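Local atomic coordinates of histone-lysine N-methyltransferase, H3 lysine-9 specific SUVH4 (Arabidopsis thaliana, PDB entry 4QEO), a protein that methylates histone H3 at its ninth residue, a lysine, to set a mark of transcriptional silencing, using S-adenosyl-L-methionine, and binds methylated DNA. Residues 274-283 against 383-393; 329-337 against 344-352. All blocks are in the same frame, centred on the assembly; numbering follows the deposited sequence.

Contact 1 (274-283 against 383-393)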
loop_
_atom_site.group_PDB
_atom_site.type_symbol
_atom_site.label_atom_id
_atom_site.label_comp_id
_atom_site.label_asym_id
_atom_site.label_seq_id
_atom_site.Cartn_x
_atom_site.Cartn_y
_atom_site.Cartn_z
ATOM N N ILE A 274 26.698 -2.881 3.442
ATOM C CA ILE A 274 26.774 -4.333 3.343
ATOM C C ILE A 274 25.398 -4.926 3.034
ATOM O O ILE A 274 24.366 -4.332 3.363
ATOM C CB ILE A 274 27.340 -4.963 4.634
ATOM C CG1 ILE A 274 26.480 -4.586 5.838
ATOM C CG2 ILE A 274 28.781 -4.513 4.861
ATOM C CD1 ILE A 274 27.033 -5.083 7.171
ATOM N N LYS A 275 25.386 -6.090 2.393
ATOM C CA LYS A 275 24.133 -6.773 2.076
ATOM C C LYS A 275 23.887 -7.931 3.030
ATOM O O LYS A 275 22.815 -8.523 3.036
ATOM C CB LYS A 275 24.124 -7.286 0.628
ATOM C CG LYS A 275 23.529 -6.300 -0.388
ATOM C CD LYS A 275 23.197 -6.969 -1.727
ATOM C CE LYS A 275 21.761 -7.486 -1.766
ATOM N NZ LYS A 275 21.396 -8.051 -3.105
ATOM N N SER A 276 24.891 -8.267 3.825
ATOM C CA SER A 276 24.794 -9.420 4.702
ATOM C C SER A 276 25.122 -9.027 6.134
ATOM O O SER A 276 25.999 -8.196 6.371
ATOM C CB SER A 276 25.764 -10.522 4.254
ATOM O OG SER A 276 25.328 -11.150 3.058
ATOM N N LEU A 277 24.429 -9.650 7.083
ATOM C CA LEU A 277 24.725 -9.488 8.498
ATOM C C LEU A 277 26.185 -9.797 8.815
ATOM O O LEU A 277 26.781 -10.709 8.233
ATOM C CB LEU A 277 23.841 -10.422 9.322
ATOM C CG LEU A 277 22.336 -10.172 9.268
ATOM C CD1 LEU A 277 21.615 -11.297 9.986
ATOM C CD2 LEU A 277 22.003 -8.826 9.903
ATOM N N ILE A 278 26.762 -9.026 9.732
ATOM C CA ILE A 278 28.059 -9.358 10.308
ATOM C C ILE A 278 27.811 -9.762 11.758
ATOM O O ILE A 278 27.106 -9.072 12.484
ATOM C CB ILE A 278 29.025 -8.165 10.279
ATOM C CG1 ILE A 278 29.343 -7.764 8.836
ATOM C CG2 ILE A 278 30.301 -8.501 11.047
ATOM C CD1 ILE A 278 30.156 -6.483 8.738
ATOM N N ILE A 279 28.363 -10.887 12.183
ATOM C CA ILE A 279 28.104 -11.339 13.543
ATOM C C ILE A 279 29.326 -11.154 14.441
ATOM O O ILE A 279 30.397 -11.670 14.143
ATOM C CB ILE A 279 27.614 -12.795 13.547
ATOM C CG1 ILE A 279 26.285 -12.880 12.784
ATOM C CG2 ILE A 279 27.466 -13.304 14.967
ATOM C CD1 ILE A 279 25.630 -14.224 12.846
ATOM N N GLU A 280 29.161 -10.401 15.529
ATOM C CA GLU A 280 30.271 -10.138 16.442
ATOM C C GLU A 280 30.767 -11.406 17.125
ATOM O O GLU A 280 30.000 -12.353 17.294
ATOM C CB GLU A 280 29.883 -9.083 17.495
ATOM C CG GLU A 280 30.023 -7.662 17.003
ATOM C CD GLU A 280 31.391 -7.380 16.396
ATOM O OE1 GLU A 280 32.380 -7.326 17.157
ATOM O OE2 GLU A 280 31.477 -7.214 15.158
ATOM N N PRO A 281 32.063 -11.430 17.494
ATOM C CA PRO A 281 32.731 -12.538 18.189
ATOM C C PRO A 281 31.954 -13.119 19.377
ATOM O O PRO A 281 31.891 -14.336 19.521
ATOM C CB PRO A 281 34.027 -11.893 18.696
ATOM C CG PRO A 281 34.271 -10.702 17.799
ATOM C CD PRO A 281 33.041 -10.456 16.972
ATOM N N ASN A 282 31.381 -12.257 20.206
ATOM C CA ASN A 282 30.743 -12.686 21.449
ATOM C C ASN A 282 29.277 -13.056 21.257
ATOM O O ASN A 282 28.594 -13.469 22.193
ATOM C CB ASN A 282 30.890 -11.597 22.519
ATOM C CG ASN A 282 30.827 -10.197 21.937
ATOM O OD1 ASN A 282 30.628 -10.021 20.731
ATOM N ND2 ASN A 282 30.997 -9.192 22.789
ATOM N N VAL A 283 28.790 -12.881 20.037
ATOM C CA VAL A 283 27.460 -13.342 19.688
ATOM C C VAL A 283 27.564 -14.776 19.196
ATOM O O VAL A 283 28.452 -15.109 18.415
ATOM C CB VAL A 283 26.800 -12.436 18.631
ATOM C CG1 VAL A 283 25.515 -13.060 18.124
ATOM C CG2 VAL A 283 26.526 -11.069 19.233
ATOM N N GLU A 383 15.525 -6.538 4.572
ATOM C CA GLU A 383 15.927 -6.991 5.883
ATOM C C GLU A 383 16.655 -5.830 6.540
ATOM O O GLU A 383 17.340 -5.061 5.872
ATOM C CB GLU A 383 16.869 -8.208 5.782
ATOM C CG GLU A 383 17.199 -8.825 7.140
ATOM C CD GLU A 383 18.005 -10.125 7.054
ATOM O OE1 GLU A 383 17.896 -10.847 6.044
ATOM O OE2 GLU A 383 18.756 -10.418 8.011
ATOM N N TYR A 384 16.506 -5.687 7.844
ATOM C CA TYR A 384 17.356 -4.753 8.562
ATOM C C TYR A 384 18.737 -5.398 8.752
ATOM O O TYR A 384 18.900 -6.291 9.579
ATOM C CB TYR A 384 16.728 -4.383 9.902
ATOM C CG TYR A 384 17.310 -3.133 10.522
ATOM C CD1 TYR A 384 18.444 -3.200 11.321
ATOM C CD2 TYR A 384 16.731 -1.890 10.310
ATOM C CE1 TYR A 384 18.989 -2.067 11.892
ATOM C CE2 TYR A 384 17.270 -0.745 10.879
ATOM C CZ TYR A 384 18.402 -0.846 11.674
ATOM O OH TYR A 384 18.955 0.276 12.253
ATOM N N ILE A 385 19.711 -4.946 7.962
ATOM C CA ILE A 385 21.084 -5.461 8.004
ATOM C C ILE A 385 22.052 -4.512 8.732
ATOM O O ILE A 385 21.994 -3.291 8.570
ATOM C CB ILE A 385 21.609 -5.727 6.569
ATOM C CG1 ILE A 385 20.712 -6.742 5.843
ATOM C CG2 ILE A 385 23.063 -6.218 6.589
ATOM C CD1 ILE A 385 20.758 -8.139 6.424
ATOM N N GLY A 386 22.941 -5.088 9.533
ATOM C CA GLY A 386 23.945 -4.342 10.276
ATOM C C GLY A 386 24.855 -5.337 10.980
ATOM O O GLY A 386 24.917 -6.505 10.575
ATOM N N VAL A 387 25.551 -4.895 12.027
ATOM C CA VAL A 387 26.379 -5.795 12.826
ATOM C C VAL A 387 25.586 -6.327 14.011
ATOM O O VAL A 387 25.182 -5.559 14.877
ATOM C CB VAL A 387 27.634 -5.094 13.383
ATOM C CG1 VAL A 387 28.463 -6.078 14.222
ATOM C CG2 VAL A 387 28.472 -4.534 12.261
ATOM N N VAL A 388 25.368 -7.637 14.056
ATOM C CA VAL A 388 24.646 -8.237 15.176
ATOM C C VAL A 388 25.518 -8.258 16.429
ATOM O O VAL A 388 26.545 -8.936 16.464
ATOM C CB VAL A 388 24.205 -9.669 14.873
ATOM C CG1 VAL A 388 23.481 -10.250 16.077
ATOM C CG2 VAL A 388 23.310 -9.702 13.639
ATOM N N ARG A 389 25.101 -7.509 17.445
ATOM C CA ARG A 389 25.846 -7.394 18.696
ATOM C C ARG A 389 24.982 -7.842 19.872
ATOM O O ARG A 389 23.749 -7.906 19.777
ATOM C CB ARG A 389 26.303 -5.947 18.935
ATOM C CG ARG A 389 27.020 -5.279 17.762
ATOM C CD ARG A 389 27.754 -4.003 18.195
ATOM N NE ARG A 389 28.409 -3.332 17.071
ATOM C CZ ARG A 389 29.646 -3.590 16.650
ATOM N NH1 ARG A 389 30.385 -4.506 17.262
ATOM N NH2 ARG A 389 30.150 -2.929 15.615
ATOM N N ARG A 390 25.640 -8.167 20.978
ATOM C CA ARG A 390 24.942 -8.369 22.240
ATOM C C ARG A 390 24.488 -7.005 22.737
ATOM O O ARG A 390 25.240 -6.031 22.667
ATOM C CB ARG A 390 25.867 -9.026 23.263
ATOM C CG ARG A 390 25.419 -10.399 23.731
ATOM C CD ARG A 390 26.620 -11.234 24.159
ATOM N NE ARG A 390 27.718 -10.409 24.658
ATOM C CZ ARG A 390 28.009 -10.243 25.945
ATOM N NH1 ARG A 390 27.285 -10.851 26.876
ATOM N NH2 ARG A 390 29.029 -9.472 26.302
ATOM N N THR A 391 23.252 -6.932 23.220
ATOM C CA THR A 391 22.693 -5.675 23.703
ATOM C C THR A 391 23.494 -5.093 24.865
ATOM O O THR A 391 23.688 -3.881 24.936
ATOM C CB THR A 391 21.221 -5.829 24.116
ATOM O OG1 THR A 391 21.076 -6.996 24.937
ATOM C CG2 THR A 391 20.341 -5.965 22.879
ATOM N N ALA A 392 23.969 -5.961 25.754
ATOM C CA ALA A 392 24.761 -5.538 26.905
ATOM C C ALA A 392 26.018 -4.782 26.480
ATOM O O ALA A 392 26.425 -3.824 27.139
ATOM C CB ALA A 392 25.129 -6.740 27.754
ATOM N N ASP A 393 26.617 -5.213 25.372
ATOM C CA ASP A 393 27.847 -4.607 24.862
ATOM C C ASP A 393 27.656 -3.215 24.248
ATOM O O ASP A 393 28.627 -2.573 23.848
ATOM C CB ASP A 393 28.507 -5.526 23.831
ATOM C CG ASP A 393 28.781 -6.910 24.378
ATOM O OD1 ASP A 393 28.825 -7.869 23.579
ATOM O OD2 ASP A 393 28.950 -7.041 25.609
HETATM O O HOH W 1 28.561 -8.029 20.943
#
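I274 meets I385 first, its CG1 3.9 Å from I385 CG2. L277 then crosses I385 at about a right angle, CD2 lying 3.8 Å from I385 CD1, while its CD1 lies 3.6 Å from OE2 of E383, a methyl against a carboxylate oxygen; E383 is salt-bridged to R483. From I278 the chain pairs in parallel with 387-390 as an edge strand of a mixed sheet in which strand 445-448 pairs antiparallel on the other side of 387-390. I278 N donates to G386 O, I278 O accepts from V388 N (2.7 Å), and E280 N donates to V388 O. The E280 chain, bent at chi2 (-51°), runs beside R389 and pairs through OE1 with NH1 at 3.5 Å; V387 CG1 sits over one face of that guanidinium. A type I turn runs from E280 to V283. Within it, at N282, a water joins OD1 to R390 N and D393 OD1, and the turn returns V283 CG1 to V388 CG1 (4.0 Å). Apolar side chains and three backbone bonds thus join the pre-SET region to the SET domain; R389 NE is salt-bridged to D448, and E280 is a longer second acid whose pairing is probably looser.

Contact 2 (329-337 against 344-352). With ZN (zinc ion), chain G; ZN (zinc ion), chain F.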
loop_
_atom_site.group_PDB
_atom_site.type_symbol
_atom_site.label_atom_id
_atom_site.label_comp_id
_atom_site.label_asym_id
_atom_site.label_seq_id
_atom_site.Cartn_x
_atom_site.Cartn_y
_atom_site.Cartn_z
ATOM N N ASP A 329 3.745 -13.909 14.337
ATOM C CA ASP A 329 4.791 -13.875 15.349
ATOM C C ASP A 329 6.132 -14.150 14.685
ATOM O O ASP A 329 7.118 -13.450 14.932
ATOM C CB ASP A 329 4.532 -14.911 16.446
ATOM C CG ASP A 329 3.512 -14.440 17.463
ATOM O OD1 ASP A 329 3.194 -13.232 17.465
ATOM O OD2 ASP A 329 3.036 -15.274 18.264
ATOM N N VAL A 330 6.168 -15.167 13.832
ATOM C CA VAL A 330 7.390 -15.467 13.086
ATOM C C VAL A 330 7.072 -16.192 11.778
ATOM O O VAL A 330 6.141 -16.991 11.708
ATOM C CB VAL A 330 8.410 -16.268 13.942
ATOM C CG1 VAL A 330 7.884 -17.654 14.253
ATOM C CG2 VAL A 330 9.782 -16.347 13.250
ATOM N N VAL A 331 7.827 -15.877 10.732
ATOM C CA VAL A 331 7.693 -16.568 9.456
ATOM C C VAL A 331 8.872 -17.532 9.319
ATOM O O VAL A 331 10.007 -17.174 9.627
ATOM C CB VAL A 331 7.646 -15.560 8.256
ATOM C CG1 VAL A 331 7.857 -16.267 6.925
ATOM C CG2 VAL A 331 6.332 -14.799 8.238
ATOM N N PHE A 332 8.595 -18.761 8.895
ATOM C CA PHE A 332 9.633 -19.770 8.723
ATOM C C PHE A 332 9.931 -19.979 7.249
ATOM O O PHE A 332 9.182 -20.649 6.537
ATOM C CB PHE A 332 9.212 -21.097 9.347
ATOM C CG PHE A 332 9.177 -21.088 10.852
ATOM C CD1 PHE A 332 10.326 -21.331 11.590
ATOM C CD2 PHE A 332 7.992 -20.864 11.529
ATOM C CE1 PHE A 332 10.294 -21.342 12.979
ATOM C CE2 PHE A 332 7.952 -20.874 12.917
ATOM C CZ PHE A 332 9.106 -21.116 13.641
ATOM N N GLU A 333 11.029 -19.393 6.798
ATOM C CA GLU A 333 11.425 -19.498 5.411
ATOM C C GLU A 333 12.336 -20.691 5.182
ATOM O O GLU A 333 13.006 -21.178 6.102
ATOM C CB GLU A 333 12.133 -18.222 4.956
ATOM C CG GLU A 333 11.182 -17.087 4.589
ATOM C CD GLU A 333 11.891 -15.868 4.011
ATOM O OE1 GLU A 333 13.136 -15.873 3.899
ATOM O OE2 GLU A 333 11.196 -14.894 3.667
ATOM N N CYS A 334 12.354 -21.145 3.936
ATOM C CA CYS A 334 13.333 -22.119 3.494
ATOM C C CYS A 334 14.739 -21.538 3.668
ATOM O O CYS A 334 14.949 -20.320 3.578
ATOM C CB CYS A 334 13.064 -22.527 2.044
ATOM S SG CYS A 334 11.529 -23.508 1.798
ATOM N N GLY A 335 15.697 -22.416 3.945
ATOM C CA GLY A 335 17.041 -21.989 4.280
ATOM C C GLY A 335 18.134 -22.725 3.524
ATOM O O GLY A 335 17.872 -23.367 2.514
ATOM N N PRO A 336 19.372 -22.624 4.017
ATOM C CA PRO A 336 20.591 -23.149 3.386
ATOM C C PRO A 336 20.564 -24.658 3.097
ATOM O O PRO A 336 21.165 -25.102 2.111
ATOM C CB PRO A 336 21.678 -22.824 4.422
ATOM C CG PRO A 336 21.158 -21.591 5.111
ATOM C CD PRO A 336 19.673 -21.837 5.230
ATOM N N HIS A 337 19.885 -25.429 3.939
ATOM C CA HIS A 337 19.798 -26.871 3.736
ATOM C C HIS A 337 18.542 -27.365 3.015
ATOM O O HIS A 337 18.394 -28.572 2.800
ATOM C CB HIS A 337 19.987 -27.627 5.064
ATOM C CG HIS A 337 21.374 -27.535 5.607
ATOM N ND1 HIS A 337 21.685 -26.808 6.736
ATOM C CD2 HIS A 337 22.545 -28.034 5.147
ATOM C CE1 HIS A 337 22.984 -26.886 6.963
ATOM N NE2 HIS A 337 23.528 -27.626 6.013
ATOM N N CYS A 344 12.131 -20.353 -4.834
ATOM C CA CYS A 344 11.065 -20.828 -3.948
ATOM C C CYS A 344 10.311 -19.657 -3.337
ATOM O O CYS A 344 10.921 -18.682 -2.890
ATOM C CB CYS A 344 11.621 -21.721 -2.824
ATOM S SG CYS A 344 10.339 -22.261 -1.655
ATOM N N VAL A 345 8.986 -19.740 -3.320
ATOM C CA VAL A 345 8.188 -18.616 -2.814
ATOM C C VAL A 345 8.359 -18.500 -1.298
ATOM O O VAL A 345 8.251 -17.408 -0.717
ATOM C CB VAL A 345 6.712 -18.735 -3.239
ATOM C CG1 VAL A 345 5.916 -17.498 -2.827
ATOM C CG2 VAL A 345 6.635 -18.901 -4.743
ATOM N N ASN A 346 8.705 -19.621 -0.668
ATOM C CA ASN A 346 8.999 -19.591 0.757
ATOM C C ASN A 346 10.410 -19.077 1.068
ATOM O O ASN A 346 10.888 -19.199 2.187
ATOM C CB ASN A 346 8.720 -20.934 1.431
ATOM C CG ASN A 346 8.415 -20.780 2.910
ATOM O OD1 ASN A 346 7.688 -19.877 3.308
ATOM N ND2 ASN A 346 9.009 -21.633 3.737
ATOM N N ARG A 347 11.054 -18.483 0.069
ATOM C CA ARG A 347 12.240 -17.675 0.294
ATOM C C ARG A 347 11.966 -16.203 -0.057
ATOM O O ARG A 347 12.899 -15.462 -0.352
ATOM C CB ARG A 347 13.405 -18.193 -0.560
ATOM C CG ARG A 347 13.797 -19.654 -0.293
ATOM C CD ARG A 347 14.912 -20.078 -1.233
ATOM N NE ARG A 347 15.409 -21.439 -1.009
ATOM C CZ ARG A 347 16.388 -21.748 -0.160
ATOM N NH1 ARG A 347 16.951 -20.807 0.582
ATOM N NH2 ARG A 347 16.805 -23.005 -0.043
ATOM N N THR A 348 10.700 -15.782 -0.032
ATOM C CA THR A 348 10.353 -14.406 -0.447
ATOM C C THR A 348 11.279 -13.260 0.020
ATOM O O THR A 348 11.739 -12.476 -0.812
ATOM C CB THR A 348 8.880 -14.081 -0.154
ATOM O OG1 THR A 348 8.059 -14.883 -1.007
ATOM C CG2 THR A 348 8.568 -12.586 -0.408
ATOM N N SER A 349 11.601 -13.181 1.314
ATOM C CA SER A 349 12.403 -12.050 1.799
ATOM C C SER A 349 13.896 -12.146 1.479
ATOM O O SER A 349 14.657 -11.220 1.765
ATOM C CB SER A 349 12.209 -11.827 3.300
ATOM O OG SER A 349 12.924 -12.783 4.048
ATOM N N GLN A 350 14.312 -13.256 0.879
ATOM C CA GLN A 350 15.725 -13.461 0.572
ATOM C C GLN A 350 16.060 -12.933 -0.815
ATOM O O GLN A 350 17.220 -12.862 -1.212
ATOM C CB GLN A 350 16.081 -14.949 0.641
ATOM C CG GLN A 350 15.990 -15.546 2.038
ATOM C CD GLN A 350 15.910 -17.078 2.026
ATOM O OE1 GLN A 350 16.547 -17.755 1.204
ATOM N NE2 GLN A 350 15.129 -17.623 2.943
ATOM N N LYS A 351 15.030 -12.580 -1.562
ATOM C CA LYS A 351 15.243 -12.220 -2.947
ATOM C C LYS A 351 15.773 -10.794 -3.094
ATOM O O LYS A 351 15.814 -10.018 -2.128
ATOM C CB LYS A 351 13.972 -12.486 -3.756
ATOM C CG LYS A 351 13.644 -13.980 -3.756
ATOM C CD LYS A 351 12.381 -14.328 -4.522
ATOM C CE LYS A 351 12.149 -15.843 -4.498
ATOM N NZ LYS A 351 10.978 -16.239 -5.332
ATOM N N ARG A 352 16.205 -10.467 -4.303
ATOM C CA ARG A 352 16.876 -9.207 -4.556
ATOM C C ARG A 352 15.892 -8.053 -4.435
ATOM O O ARG A 352 14.679 -8.241 -4.561
ATOM C CB ARG A 352 17.480 -9.224 -5.949
ATOM C CG ARG A 352 16.439 -9.399 -7.005
ATOM C CD ARG A 352 17.071 -9.683 -8.337
ATOM N NE ARG A 352 16.066 -9.725 -9.392
ATOM C CZ ARG A 352 16.337 -10.033 -10.653
ATOM N NH1 ARG A 352 17.582 -10.323 -10.998
ATOM N NH2 ARG A 352 15.368 -10.048 -11.560
HETATM ZN ZN ZN G . 11.482 -23.919 -0.387
HETATM ZN ZN ZN F . 12.350 -25.452 3.103
#
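C334 SG and C344 SG lie 3.9 Å apart as ligands of one zinc ion of the pre-SET triangular cluster, in which three zinc ions share bridging cysteines. C334 SG is one of the bridges: it binds the zinc of chain G at 2.2 Å and that of chain F at 2.5 Å. C344 SG binds the chain G ion alone of these two, and C298 and C340 complete that site; C292, C306 and C338 complete the other. N346 ND2 adds a weak bond to C334 SG and a firmer one to F332 O, lying in the carbonyl plane on a lone pair, while N346 O accepts from C334 N.

E333, next in the chain to the bridging cysteine, reaches into the 3-10 segment 345-350. Its CB and CG both lie 3.2 Å from N346 O. With chi2 at -174° the chain runs extended past this carbonyl and delivers CD to S349. There OE2 accepts from S349 N at 2.9 Å and from S349 OG at 2.8 Å, the two donors coming from opposite faces of the carboxylate plane on its syn side. OE1 takes Q350 NE2 on the anti side and is also salt-bridged to R483, whose guanidinium reaches S349 OG as well. S349 N, S349 OG and Q350 NE2, together with R483, fix the rotation of this buried carboxylate and would probably favour its charged form.

Q350 NE2 makes a second hydrogen bond, to C334 O, nearly in line with the carbonyl, and Q350 OE1 receives R347 NH1 in the guanidinium plane, which steadies the arginine. C334 CB lies over one face of that guanidinium, offset toward its rim, and R347 NH2 donates to G335 O at 2.8 Å.

The centres of contacts 1 and 2 lie 20 Å apart, with nearest atoms about 5 Å apart and not touching. Along the chain 274-283 comes first, then both segments of contact 2, then 383-393, so contact 1 brackets the zinc-cluster region in sequence. The strands 278-279 and 331-332 each form the outer edge of a different four-stranded mixed sheet, pairing in parallel with 387-390 and 467-473 respectively. R483, on strand 483-488 of the second sheet, is salt-bridged to both E383 of contact 1 and E333 of contact 2. The pre-SET region is thus joined to the SET domain at two sheet edges, in keeping with its requirement for methyltransferase activity.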